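Local structure of Lv-ranaspumin (Lv-RSN-1) (Leptodactylus vastus, 4K82) at residues K21-S26 against L103-T108; D71-L76 against G90-G95; L126-Q131 against L166-G171; K144-G149 against P208-I213; L154-L159 against I182-G187. The protein acts as a surfactant in the foam nest of the frog, where it probably lowers surface tension and helps the foam to form and last. One frame throughout, in Å; residues are numbered along the deposited sequence.

Contact 1 (K21-S26 against L103-T108)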
# COMPACT_ATOMS: atom_id res chain seq x y z
N LYS A 21 -8.19 16.16 10.70
CA LYS A 21 -7.64 17.23 9.90
C LYS A 21 -6.58 16.69 8.93
O LYS A 21 -6.52 17.10 7.76
CB LYS A 21 -7.03 18.31 10.80
CG LYS A 21 -6.74 19.62 10.06
CD LYS A 21 -5.88 20.56 10.88
CE LYS A 21 -4.52 19.94 11.18
NZ LYS A 21 -3.91 19.25 10.00
N ALA A 22 -5.76 15.77 9.43
CA ALA A 22 -4.67 15.21 8.64
C ALA A 22 -5.18 14.53 7.36
O ALA A 22 -4.52 14.57 6.33
CB ALA A 22 -3.87 14.23 9.48
N LEU A 23 -6.35 13.91 7.44
CA LEU A 23 -6.94 13.25 6.27
C LEU A 23 -7.43 14.24 5.21
O LEU A 23 -7.57 13.89 4.04
CB LEU A 23 -8.09 12.33 6.70
CG LEU A 23 -7.66 11.08 7.48
CD1 LEU A 23 -8.86 10.44 8.16
CD2 LEU A 23 -6.99 10.09 6.54
N LYS A 24 -7.68 15.48 5.63
CA LYS A 24 -8.13 16.52 4.70
C LYS A 24 -6.95 17.26 4.07
O LYS A 24 -7.12 17.98 3.09
CB LYS A 24 -9.07 17.50 5.40
CG LYS A 24 -10.38 16.87 5.87
CD LYS A 24 -11.22 17.83 6.71
CE LYS A 24 -12.48 17.14 7.22
NZ LYS A 24 -13.20 17.94 8.25
N ASP A 25 -5.75 17.07 4.63
CA ASP A 25 -4.55 17.70 4.09
C ASP A 25 -4.07 16.99 2.83
O ASP A 25 -4.40 15.83 2.60
CB ASP A 25 -3.42 17.71 5.13
CG ASP A 25 -3.76 18.55 6.35
OD1 ASP A 25 -4.53 19.53 6.21
OD2 ASP A 25 -3.23 18.24 7.44
N SER A 26 -3.28 17.69 2.02
CA SER A 26 -2.67 17.09 0.84
C SER A 26 -1.56 16.14 1.27
O SER A 26 -0.53 16.57 1.80
CB SER A 26 -2.09 18.17 -0.09
OG SER A 26 -3.12 18.93 -0.70
N LEU A 103 -15.25 8.73 10.23
CA LEU A 103 -14.80 10.00 9.68
C LEU A 103 -15.16 10.17 8.21
O LEU A 103 -14.77 11.16 7.57
CB LEU A 103 -13.29 10.16 9.84
CG LEU A 103 -12.77 10.15 11.28
CD1 LEU A 103 -11.27 10.41 11.28
CD2 LEU A 103 -13.52 11.16 12.13
N LYS A 104 -15.88 9.18 7.67
CA LYS A 104 -16.42 9.24 6.31
C LYS A 104 -15.36 9.28 5.20
O LYS A 104 -15.55 9.96 4.19
CB LYS A 104 -17.38 10.43 6.17
CG LYS A 104 -18.52 10.43 7.18
CD LYS A 104 -19.18 11.80 7.27
CE LYS A 104 -20.22 11.86 8.38
NZ LYS A 104 -20.78 13.23 8.54
N ILE A 105 -14.26 8.55 5.38
CA ILE A 105 -13.22 8.49 4.36
C ILE A 105 -13.76 7.93 3.04
O ILE A 105 -14.81 7.28 3.01
CB ILE A 105 -12.02 7.63 4.81
CG1 ILE A 105 -12.49 6.30 5.40
CG2 ILE A 105 -11.17 8.38 5.84
CD1 ILE A 105 -12.35 5.12 4.46
N ASP A 106 -13.03 8.17 1.96
CA ASP A 106 -13.37 7.63 0.66
C ASP A 106 -13.13 6.13 0.68
O ASP A 106 -12.00 5.68 0.52
CB ASP A 106 -12.49 8.28 -0.42
CG ASP A 106 -12.94 7.94 -1.83
OD1 ASP A 106 -13.55 6.88 -2.04
OD2 ASP A 106 -12.67 8.75 -2.75
N GLU A 107 -14.19 5.35 0.85
CA GLU A 107 -14.02 3.90 0.95
C GLU A 107 -13.72 3.27 -0.41
O GLU A 107 -13.21 2.16 -0.48
CB GLU A 107 -15.22 3.23 1.64
CG GLU A 107 -15.36 3.62 3.11
CD GLU A 107 -16.18 2.62 3.92
OE1 GLU A 107 -15.87 1.41 3.89
OE2 GLU A 107 -17.14 3.06 4.60
N THR A 108 -14.03 3.98 -1.49
CA THR A 108 -13.65 3.50 -2.81
C THR A 108 -12.12 3.43 -2.92
O THR A 108 -11.57 2.45 -3.43
CB THR A 108 -14.22 4.39 -3.92
OG1 THR A 108 -15.65 4.38 -3.84
CG2 THR A 108 -13.78 3.86 -5.28
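This is a small apolar contact at the protein surface, made by Leu23 with Leu103 and Ile105. It joins the last turn of helix 14-24 to the linker between helices 89-102 and 107-121. The buried area is only 101 Å². One methyl does the work on the first side. Leu23 CD1 lies 3.9 Å from Leu103 CD1 and 3.9 Å from Ile105 CG2, so one branch of Leu23 meets both partners. The Leu23 and Leu103 side chains run about perpendicular to each other. Ile105 has CG1 held between its backbone N and carbonyl carbon (chi1 48°). That leaves CG2 to meet Leu23, while the CD1 end leads away.

The linker is shaped by two helix ends. Lys104, with positive phi, closes helix 89-102 in a Schellman motif. Asp106 is the N-cap of helix 107-121. Its OD1 accepts a weak, bent bond from Thr108 N at 3.0 Å (121°) and another from Val109 N. Ile105 sits between these two ends. On the opposite segment, Lys21 NZ forms a salt bridge with Asp25 OD2 at 2.8 Å, tying the end of helix 14-24 to the residue just after it.

Helix 29-42 takes part through Leu30, which touches both Leu23 and Ile105, and through Leu29, which touches Leu23. Leu100 of helix 89-102 also packs on Leu23 and Ile105.

Contact 2 (D71-L76 against G90-G95)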
# COMPACT_ATOMS: atom_id res chain seq x y z
N ASP A 71 -2.07 9.32 21.23
CA ASP A 71 -3.28 10.14 21.36
C ASP A 71 -4.48 9.41 20.78
O ASP A 71 -5.56 9.43 21.36
CB ASP A 71 -3.12 11.48 20.64
CG ASP A 71 -2.18 12.41 21.35
OD1 ASP A 71 -1.86 12.15 22.53
OD2 ASP A 71 -1.76 13.41 20.72
N ILE A 72 -4.30 8.80 19.61
CA ILE A 72 -5.39 8.06 18.97
C ILE A 72 -5.82 6.88 19.82
O ILE A 72 -7.02 6.63 19.99
CB ILE A 72 -5.01 7.62 17.53
CG1 ILE A 72 -4.84 8.85 16.65
CG2 ILE A 72 -6.09 6.69 16.97
CD1 ILE A 72 -4.14 8.59 15.33
N VAL A 73 -4.86 6.16 20.40
CA VAL A 73 -5.19 5.03 21.26
C VAL A 73 -5.98 5.47 22.49
O VAL A 73 -6.92 4.79 22.91
CB VAL A 73 -3.92 4.24 21.68
CG1 VAL A 73 -4.26 3.22 22.75
CG2 VAL A 73 -3.30 3.53 20.47
N ALA A 74 -5.60 6.61 23.06
CA ALA A 74 -6.32 7.19 24.20
C ALA A 74 -7.78 7.45 23.85
O ALA A 74 -8.69 7.08 24.60
CB ALA A 74 -5.65 8.48 24.65
N ASP A 75 -8.01 8.07 22.70
CA ASP A 75 -9.37 8.36 22.25
C ASP A 75 -10.20 7.12 21.87
O ASP A 75 -11.43 7.15 21.94
CB ASP A 75 -9.34 9.34 21.07
CG ASP A 75 -8.67 10.65 21.43
OD1 ASP A 75 -8.57 10.96 22.64
OD2 ASP A 75 -8.25 11.37 20.51
N LEU A 76 -9.54 6.04 21.45
CA LEU A 76 -10.25 4.80 21.15
C LEU A 76 -10.69 4.14 22.46
O LEU A 76 -11.53 3.24 22.47
CB LEU A 76 -9.39 3.84 20.32
CG LEU A 76 -9.03 4.25 18.88
CD1 LEU A 76 -8.05 3.25 18.24
CD2 LEU A 76 -10.27 4.40 18.02
N GLY A 90 -3.88 -5.49 17.32
CA GLY A 90 -5.09 -5.87 16.61
C GLY A 90 -6.24 -4.96 16.98
O GLY A 90 -7.01 -4.54 16.11
N ASP A 91 -6.34 -4.64 18.27
CA ASP A 91 -7.38 -3.74 18.73
C ASP A 91 -7.20 -2.34 18.18
O ASP A 91 -8.18 -1.66 17.90
CB ASP A 91 -7.45 -3.70 20.25
CG ASP A 91 -8.07 -4.95 20.83
OD1 ASP A 91 -8.67 -5.74 20.07
OD2 ASP A 91 -7.96 -5.14 22.06
N ILE A 92 -5.94 -1.89 18.08
CA ILE A 92 -5.66 -0.58 17.49
C ILE A 92 -6.10 -0.56 16.03
O ILE A 92 -6.76 0.37 15.58
CB ILE A 92 -4.17 -0.21 17.60
CG1 ILE A 92 -3.82 0.02 19.07
CG2 ILE A 92 -3.88 1.02 16.77
CD1 ILE A 92 -2.34 0.20 19.32
N ILE A 93 -5.73 -1.61 15.31
CA ILE A 93 -6.06 -1.68 13.89
C ILE A 93 -7.58 -1.69 13.66
O ILE A 93 -8.09 -0.96 12.81
CB ILE A 93 -5.39 -2.90 13.23
CG1 ILE A 93 -3.87 -2.74 13.22
CG2 ILE A 93 -5.95 -3.13 11.80
CD1 ILE A 93 -3.33 -1.72 12.21
N GLN A 94 -8.30 -2.49 14.45
CA GLN A 94 -9.74 -2.58 14.28
C GLN A 94 -10.41 -1.27 14.69
O GLN A 94 -11.31 -0.78 14.00
CB GLN A 94 -10.33 -3.77 15.05
CG GLN A 94 -9.91 -5.12 14.48
CD GLN A 94 -10.30 -5.30 13.01
OE1 GLN A 94 -9.45 -5.27 12.11
NE2 GLN A 94 -11.60 -5.49 12.76
N GLY A 95 -9.95 -0.69 15.80
CA GLY A 95 -10.42 0.61 16.24
C GLY A 95 -10.18 1.71 15.22
O GLY A 95 -11.06 2.53 14.94
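Leu76 reaches across to Gly95 with both of its methyls. Its CB points toward segment 90-95; CG lies anti to the carbonyl carbon (chi1 -67°), beside the backbone N. From CG the chain forks. CD1 lies against the backbone of Gly95, 4.0 Å from Gly95 C, with the carbonyl oxygen of Ile92 close by. CD2 rests 3.7 Å from Gly95 O. Within segment 90-95, the tip therefore packs on helix backbone. Gly95 leaves the room for this: a CB there would come within 2.9 Å of Leu76 CD1.

The short helical segments 71-76 and 90-95 cross at 79°, their axes 10.5 Å apart at the closest. A long, mostly non-helical link joins them in this alpha-helical fold. An alanine in place of Leu76 would probably leave the Gly95 backbone without its apolar cover and open a gap between the helices.

One turn back, Val73 meets Ile92. Val73 CG2 is 3.7 Å from Ile92 CD1 and 3.8 Å from Ile92 CG1, and the two side chains are crossed about perpendicularly. Val87 of the link touches both. Leu58 of helix 48-64 also packs on Ile92.

Contact 3 (L126-Q131 against L166-G171)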
# COMPACT_ATOMS: atom_id res chain seq x y z
N LEU A 126 5.34 -8.66 1.82
CA LEU A 126 5.29 -8.08 3.16
C LEU A 126 6.57 -7.34 3.62
O LEU A 126 6.47 -6.20 4.07
CB LEU A 126 4.86 -9.13 4.20
CG LEU A 126 4.84 -8.58 5.62
CD1 LEU A 126 3.71 -7.59 5.79
CD2 LEU A 126 4.73 -9.72 6.62
N PRO A 127 7.76 -7.97 3.51
CA PRO A 127 8.97 -7.26 3.95
C PRO A 127 9.15 -5.87 3.34
O PRO A 127 9.73 -4.99 3.99
CB PRO A 127 10.10 -8.19 3.49
CG PRO A 127 9.49 -9.53 3.50
CD PRO A 127 8.07 -9.33 3.05
N LYS A 128 8.66 -5.67 2.12
CA LYS A 128 8.75 -4.37 1.46
C LYS A 128 7.59 -3.42 1.83
O LYS A 128 7.78 -2.20 1.89
CB LYS A 128 8.84 -4.55 -0.06
CG LYS A 128 10.19 -5.06 -0.56
CD LYS A 128 11.22 -3.94 -0.66
CE LYS A 128 12.62 -4.46 -0.95
NZ LYS A 128 12.75 -5.10 -2.29
N ILE A 129 6.41 -3.99 2.07
CA ILE A 129 5.27 -3.24 2.60
C ILE A 129 5.68 -2.66 3.96
O ILE A 129 5.37 -1.50 4.28
CB ILE A 129 4.04 -4.16 2.77
CG1 ILE A 129 3.39 -4.43 1.42
CG2 ILE A 129 3.03 -3.55 3.73
CD1 ILE A 129 2.29 -5.48 1.47
N LEU A 130 6.39 -3.47 4.74
CA LEU A 130 6.90 -3.04 6.04
C LEU A 130 7.88 -1.88 5.95
O LEU A 130 8.00 -1.08 6.88
CB LEU A 130 7.56 -4.21 6.80
CG LEU A 130 6.67 -5.43 7.10
CD1 LEU A 130 7.47 -6.51 7.81
CD2 LEU A 130 5.43 -5.05 7.89
N GLN A 131 8.60 -1.79 4.84
CA GLN A 131 9.57 -0.72 4.65
C GLN A 131 8.91 0.55 4.14
O GLN A 131 9.59 1.55 3.89
CB GLN A 131 10.67 -1.16 3.69
CG GLN A 131 11.52 -2.30 4.20
CD GLN A 131 12.30 -2.98 3.08
OE1 GLN A 131 12.26 -2.54 1.93
NE2 GLN A 131 13.00 -4.06 3.42
N LEU A 166 11.44 -3.90 -6.49
CA LEU A 166 10.39 -4.66 -5.81
C LEU A 166 10.20 -6.04 -6.45
O LEU A 166 9.13 -6.32 -7.01
CB LEU A 166 9.08 -3.87 -5.82
CG LEU A 166 7.96 -4.35 -4.90
CD1 LEU A 166 8.22 -3.97 -3.46
CD2 LEU A 166 6.61 -3.81 -5.36
N PRO A 167 11.23 -6.92 -6.36
CA PRO A 167 11.23 -8.20 -7.09
C PRO A 167 10.17 -9.19 -6.61
O PRO A 167 9.80 -10.08 -7.36
CB PRO A 167 12.63 -8.75 -6.82
CG PRO A 167 13.09 -8.09 -5.57
CD PRO A 167 12.48 -6.71 -5.61
N CYS A 168 9.71 -9.03 -5.38
CA CYS A 168 8.65 -9.87 -4.85
C CYS A 168 7.40 -9.88 -5.74
O CYS A 168 6.73 -10.91 -5.87
CB CYS A 168 8.31 -9.43 -3.42
SG CYS A 168 8.47 -7.65 -3.11
N VAL A 169 7.10 -8.75 -6.39
CA VAL A 169 5.92 -8.65 -7.24
C VAL A 169 6.05 -9.52 -8.49
O VAL A 169 5.05 -9.87 -9.12
CB VAL A 169 5.58 -7.19 -7.62
CG1 VAL A 169 6.27 -6.81 -8.91
CG2 VAL A 169 4.08 -7.03 -7.79
N LEU A 170 7.28 -9.90 -8.84
CA LEU A 170 7.50 -10.80 -9.97
C LEU A 170 7.03 -12.22 -9.65
O LEU A 170 6.90 -13.05 -10.55
CB LEU A 170 8.98 -10.81 -10.37
CG LEU A 170 9.65 -9.46 -10.60
CD1 LEU A 170 11.12 -9.62 -10.98
CD2 LEU A 170 8.91 -8.66 -11.65
N GLY A 171 6.81 -12.49 -8.38
CA GLY A 171 6.27 -13.77 -7.94
C GLY A 171 7.16 -14.96 -8.24
O GLY A 171 6.66 -16.04 -8.56
O HOH W 1 11.04 -7.63 -2.86
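Lys128 and Leu166 lie alongside each other and run in opposite directions. Lys128 is on the short helix 126-129. Leu166 leads into the 3-10 segment 167-170, which follows helix 152-165 and carries Cys168 of the Cys125-Cys168 disulfide. The methyl Leu166 CD1 lies against the base of the lysine, 3.5 Å from Lys128 CB and 3.7 Å from Lys128 CG. Leu166 has CG opposite its backbone N (chi1 -167°), which carries CD1 over to the lysine.

The lysine then turns away from a straight path. Bends at chi2 (-81°) and chi4 (66°) bring its amino end over the start of the 3-10 segment. There it crosses Pro167 about perpendicularly, with Lys128 NZ 3.7 Å from Pro167 CD. The amino group also donates to Arg165 O, a carbonyl at the end of helix 152-165, where a positive charge is probably favourable. A leucine in its place would probably leave Arg165 O without this donor and break the water link to Cys168 N. Met120 of helix 107-121 and Phe137 of helix 133-144 also touch Leu166.

One water joins the two segments: it accepts from Lys128 NZ at 3.1 Å and from Cys168 N at 3.2 Å.

Contact 4 (K144-G149 against P208-I213)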
# COMPACT_ATOMS: atom_id res chain seq x y z
N LYS A 144 5.37 7.02 -14.39
CA LYS A 144 6.32 6.46 -15.35
C LYS A 144 5.76 5.32 -16.20
O LYS A 144 6.33 4.99 -17.24
CB LYS A 144 7.58 5.98 -14.64
CG LYS A 144 8.26 7.04 -13.77
CD LYS A 144 9.43 6.45 -12.98
CE LYS A 144 10.18 7.52 -12.19
NZ LYS A 144 11.45 7.01 -11.61
N VAL A 145 4.66 4.70 -15.75
CA VAL A 145 4.17 3.49 -16.43
C VAL A 145 2.73 3.62 -16.90
O VAL A 145 2.43 3.41 -18.09
CB VAL A 145 4.33 2.23 -15.53
CG1 VAL A 145 3.65 1.01 -16.17
CG2 VAL A 145 5.80 1.96 -15.25
N CYS A 146 1.83 3.96 -15.99
CA CYS A 146 0.40 4.00 -16.28
C CYS A 146 0.02 5.35 -16.86
O CYS A 146 -0.85 6.03 -16.32
CB CYS A 146 -0.41 3.74 -15.01
SG CYS A 146 0.02 2.20 -14.18
N ILE A 147 0.67 5.73 -17.96
CA ILE A 147 0.63 7.10 -18.45
C ILE A 147 0.03 7.21 -19.84
O ILE A 147 -0.13 6.21 -20.56
CB ILE A 147 2.05 7.72 -18.46
CG1 ILE A 147 2.99 6.90 -19.36
CG2 ILE A 147 2.62 7.80 -17.05
CD1 ILE A 147 4.37 7.53 -19.55
N GLU A 148 -0.32 8.44 -20.23
CA GLU A 148 -0.86 8.73 -21.55
C GLU A 148 0.23 9.32 -22.42
O GLU A 148 1.08 10.07 -21.94
CB GLU A 148 -1.99 9.75 -21.47
CG GLU A 148 -3.16 9.37 -20.60
CD GLU A 148 -4.30 10.37 -20.73
OE1 GLU A 148 -4.28 11.17 -21.69
OE2 GLU A 148 -5.22 10.35 -19.88
N GLY A 149 0.19 9.01 -23.71
CA GLY A 149 1.13 9.58 -24.66
C GLY A 149 2.57 9.19 -24.41
O GLY A 149 3.49 9.92 -24.79
N PRO A 208 -5.38 0.92 -12.78
CA PRO A 208 -6.63 1.57 -12.36
C PRO A 208 -6.54 2.18 -10.96
O PRO A 208 -7.13 3.23 -10.71
CB PRO A 208 -7.64 0.43 -12.39
CG PRO A 208 -7.11 -0.49 -13.43
CD PRO A 208 -5.62 -0.46 -13.23
N ASN A 209 -5.79 1.55 -10.06
CA ASN A 209 -5.62 2.09 -8.71
C ASN A 209 -4.87 3.40 -8.71
O ASN A 209 -5.29 4.36 -8.06
CB ASN A 209 -4.90 1.07 -7.82
CG ASN A 209 -4.79 1.51 -6.37
OD1 ASN A 209 -5.59 2.31 -5.87
ND2 ASN A 209 -3.79 0.96 -5.67
N VAL A 210 -3.78 3.47 -9.46
CA VAL A 210 -2.95 4.66 -9.39
C VAL A 210 -3.62 5.83 -10.10
O VAL A 210 -3.39 6.99 -9.76
CB VAL A 210 -1.50 4.42 -9.88
CG1 VAL A 210 -0.88 3.25 -9.13
CG2 VAL A 210 -1.48 4.16 -11.36
N LYS A 211 -4.49 5.53 -11.07
CA LYS A 211 -5.25 6.58 -11.74
C LYS A 211 -6.34 7.12 -10.81
O LYS A 211 -6.71 8.29 -10.88
CB LYS A 211 -5.84 6.07 -13.06
CG LYS A 211 -4.77 5.75 -14.10
CD LYS A 211 -5.39 5.23 -15.39
CE LYS A 211 -4.43 4.32 -16.13
NZ LYS A 211 -4.88 4.02 -17.52
N ASN A 212 -6.82 6.26 -9.91
CA ASN A 212 -7.86 6.66 -8.96
C ASN A 212 -7.34 7.60 -7.87
O ASN A 212 -7.99 8.60 -7.55
CB ASN A 212 -8.50 5.42 -8.33
CG ASN A 212 -9.75 5.75 -7.54
OD1 ASN A 212 -10.39 6.78 -7.78
ND2 ASN A 212 -10.12 4.89 -6.60
N ILE A 213 -6.18 7.29 -7.31
CA ILE A 213 -5.65 8.08 -6.19
C ILE A 213 -4.94 9.35 -6.66
O ILE A 213 -4.40 9.40 -7.76
CB ILE A 213 -4.69 7.24 -5.32
CG1 ILE A 213 -3.35 7.03 -6.05
CG2 ILE A 213 -5.32 5.91 -4.96
CD1 ILE A 213 -2.42 6.07 -5.34
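The flat group that Cys146 brings to Lys211 is its peptide carbonyl. Lys211 CE comes over one face of this peptide, well out of its plane, and is 4.0 Å from Cys146 O. No ring or side-chain amide takes part. The aliphatic part of Lys211 also passes Cys146 CB, which lies 4.2 Å from Lys211 CE. The lysine chain is extended beyond CG, which brings CE to the carbonyl.

Next to Lys211 in the chain, Val210 packs on the cysteine side chain. Its CG2 is 3.7 Å from Cys146 SG and 3.8 Å from Cys146 CB. This methyl sits between the valine's backbone N and carbonyl carbon, while CG1 is anti to the carbonyl carbon.

Cys146 is the centre of an inverse gamma turn in the loop between helices 133-144 and 152-165. The turn has a weak bond from Ile147 N to Val145 O at 2.9 Å. The same SG forms a disulfide with Cys207, one residue before Pro208, where helix 196-212 is kinked. The loop is thus joined covalently to this helix, and the Val210 and Lys211 contacts lie one turn further on.

Leu141 and Leu138 of helix 133-144 touch Cys146 and Val210 respectively. Lys142 NZ donates to the carbonyls Val210 O and Ile213 O at the end of helix 196-212.

Contact 5 (L154-L159 against I182-G187)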
# COMPACT_ATOMS: atom_id res chain seq x y z
N LEU A 154 10.15 3.26 -23.84
CA LEU A 154 10.61 3.93 -22.64
C LEU A 154 9.86 3.41 -21.42
O LEU A 154 10.44 3.26 -20.34
CB LEU A 154 10.42 5.45 -22.75
CG LEU A 154 11.51 6.25 -22.06
CD1 LEU A 154 12.84 6.02 -22.77
CD2 LEU A 154 11.13 7.71 -22.07
N ILE A 155 8.57 3.11 -21.60
CA ILE A 155 7.78 2.55 -20.50
C ILE A 155 8.32 1.20 -20.05
O ILE A 155 8.40 0.91 -18.85
CB ILE A 155 6.28 2.45 -20.87
CG1 ILE A 155 5.68 3.85 -21.04
CG2 ILE A 155 5.50 1.68 -19.81
CD1 ILE A 155 4.25 3.84 -21.54
N ILE A 156 8.68 0.35 -21.02
CA ILE A 156 9.29 -0.95 -20.71
C ILE A 156 10.56 -0.78 -19.88
O ILE A 156 10.73 -1.45 -18.86
CB ILE A 156 9.57 -1.77 -21.98
CG1 ILE A 156 8.25 -2.25 -22.56
CG2 ILE A 156 10.50 -2.95 -21.68
CD1 ILE A 156 8.43 -2.91 -23.90
N LYS A 157 11.43 0.13 -20.30
CA LYS A 157 12.66 0.42 -19.58
C LYS A 157 12.37 0.91 -18.16
O LYS A 157 13.03 0.50 -17.20
CB LYS A 157 13.49 1.46 -20.33
CG LYS A 157 14.70 0.88 -21.03
CD LYS A 157 15.82 1.90 -21.12
CE LYS A 157 16.35 2.26 -19.74
NZ LYS A 157 17.34 3.36 -19.80
N ASP A 158 11.39 1.80 -18.02
CA ASP A 158 11.05 2.34 -16.71
C ASP A 158 10.47 1.26 -15.81
O ASP A 158 10.72 1.22 -14.61
CB ASP A 158 10.07 3.51 -16.83
CG ASP A 158 10.76 4.80 -17.24
OD1 ASP A 158 12.01 4.87 -17.16
OD2 ASP A 158 10.06 5.76 -17.65
N LEU A 159 9.68 0.37 -16.40
CA LEU A 159 9.08 -0.69 -15.61
C LEU A 159 10.16 -1.63 -15.09
O LEU A 159 10.08 -2.12 -13.96
CB LEU A 159 8.06 -1.46 -16.45
CG LEU A 159 7.28 -2.57 -15.75
CD1 LEU A 159 6.43 -2.00 -14.65
CD2 LEU A 159 6.43 -3.33 -16.76
N ILE A 182 8.27 -9.42 -22.60
CA ILE A 182 7.54 -8.16 -22.63
C ILE A 182 7.97 -7.39 -23.88
O ILE A 182 9.16 -7.13 -24.07
CB ILE A 182 7.75 -7.34 -21.35
CG1 ILE A 182 7.25 -8.13 -20.13
CG2 ILE A 182 7.04 -5.99 -21.45
CD1 ILE A 182 7.46 -7.39 -18.81
N PHE A 183 7.00 -7.06 -24.72
CA PHE A 183 7.26 -6.52 -26.05
C PHE A 183 6.33 -5.35 -26.32
O PHE A 183 5.25 -5.26 -25.76
CB PHE A 183 6.93 -7.54 -27.15
CG PHE A 183 7.71 -8.81 -27.09
CD1 PHE A 183 7.28 -9.87 -26.30
CD2 PHE A 183 8.84 -8.99 -27.88
CE1 PHE A 183 7.99 -11.06 -26.26
CE2 PHE A 183 9.55 -10.18 -27.85
CZ PHE A 183 9.12 -11.22 -27.04
N VAL A 184 6.72 -4.49 -27.24
CA VAL A 184 5.75 -3.61 -27.86
C VAL A 184 5.12 -4.38 -29.01
O VAL A 184 5.83 -4.97 -29.82
CB VAL A 184 6.40 -2.35 -28.42
CG1 VAL A 184 5.32 -1.44 -28.96
CG2 VAL A 184 7.17 -1.63 -27.31
N LYS A 185 3.79 -4.40 -29.05
CA LYS A 185 3.05 -5.08 -30.10
C LYS A 185 1.95 -4.12 -30.52
O LYS A 185 1.13 -3.75 -29.70
CB LYS A 185 2.43 -6.37 -29.53
CG LYS A 185 1.58 -7.19 -30.49
CD LYS A 185 1.16 -8.51 -29.83
CE LYS A 185 0.27 -9.36 -30.73
NZ LYS A 185 -1.12 -8.81 -30.88
N ASP A 186 1.95 -3.70 -31.79
CA ASP A 186 0.90 -2.80 -32.27
C ASP A 186 0.75 -1.53 -31.40
O ASP A 186 -0.35 -1.04 -31.20
CB ASP A 186 -0.43 -3.56 -32.35
CG ASP A 186 -1.48 -2.84 -33.18
OD1 ASP A 186 -1.14 -2.38 -34.29
OD2 ASP A 186 -2.64 -2.74 -32.71
N GLY A 187 1.86 -1.01 -30.88
CA GLY A 187 1.82 0.22 -30.10
C GLY A 187 1.46 0.12 -28.61
O GLY A 187 1.48 1.12 -27.90
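Helix segment 154-159 and strand 182-185 run nearly antiparallel, at 163°, with Ile156 facing Ile182 and the axes 9.4 Å apart at their closest. No hydrogen bond crosses between them; the contact is apolar.

Ile156 supplies the helix side. Its CG1 is anti to the carbonyl carbon (chi1 -71°), and this sends CD1 out to the strand. Two strand residues receive it. Ile182 CG2 lies 4.1 Å from Ile156 CG1, and the two isoleucines slide past each other in opposite senses. Further along, Ile156 CD1 is 3.9 Å from Val184 CG2. Between these two side chains the same CD1 meets bare backbone, 4.0 Å from Phe183 C. The Phe183 ring takes no part there, because its CB points away from the helix.

The strand belongs to a two-stranded antiparallel hairpin with strand 188-191. Asp186 and Gly187 form its tight turn, with backbone angles close to type I'. The backbones of Phe183 and Ser190 on the partner strand are hydrogen-bonded.

Leu189 of that strand also packs on Ile156, and Phe191 on Ile182. Phe179 of helix 175-180 covers Ile156 and Leu159 from the chain just before the hairpin. Pro152 and Glu153, at the start of helix 152-165, touch Val184.

How the contacts relate
The five contacts spread along an elongated, mainly helical chain, with about 45 Å between the centres of contacts 2 and 5. Contact 2 lies within the stretch of chain spanned by contact 1, and their centres are about 17 Å apart. Contact 5 likewise falls within the span of contact 4. These two touch: Ile147 CG1 is 4.0 Å from Ile155 CD1. Contact 3 alternates along the chain with both 4 and 5, and its nearest atoms to contact 5 are about 7 Å away. Contact 1 meets contact 4 where Thr108 CG2 lies 4.0 Å from Asn212 ND2. Cys168 of contact 3 and Cys146 of contact 4 are each in a disulfide, to Cys125 and Cys207.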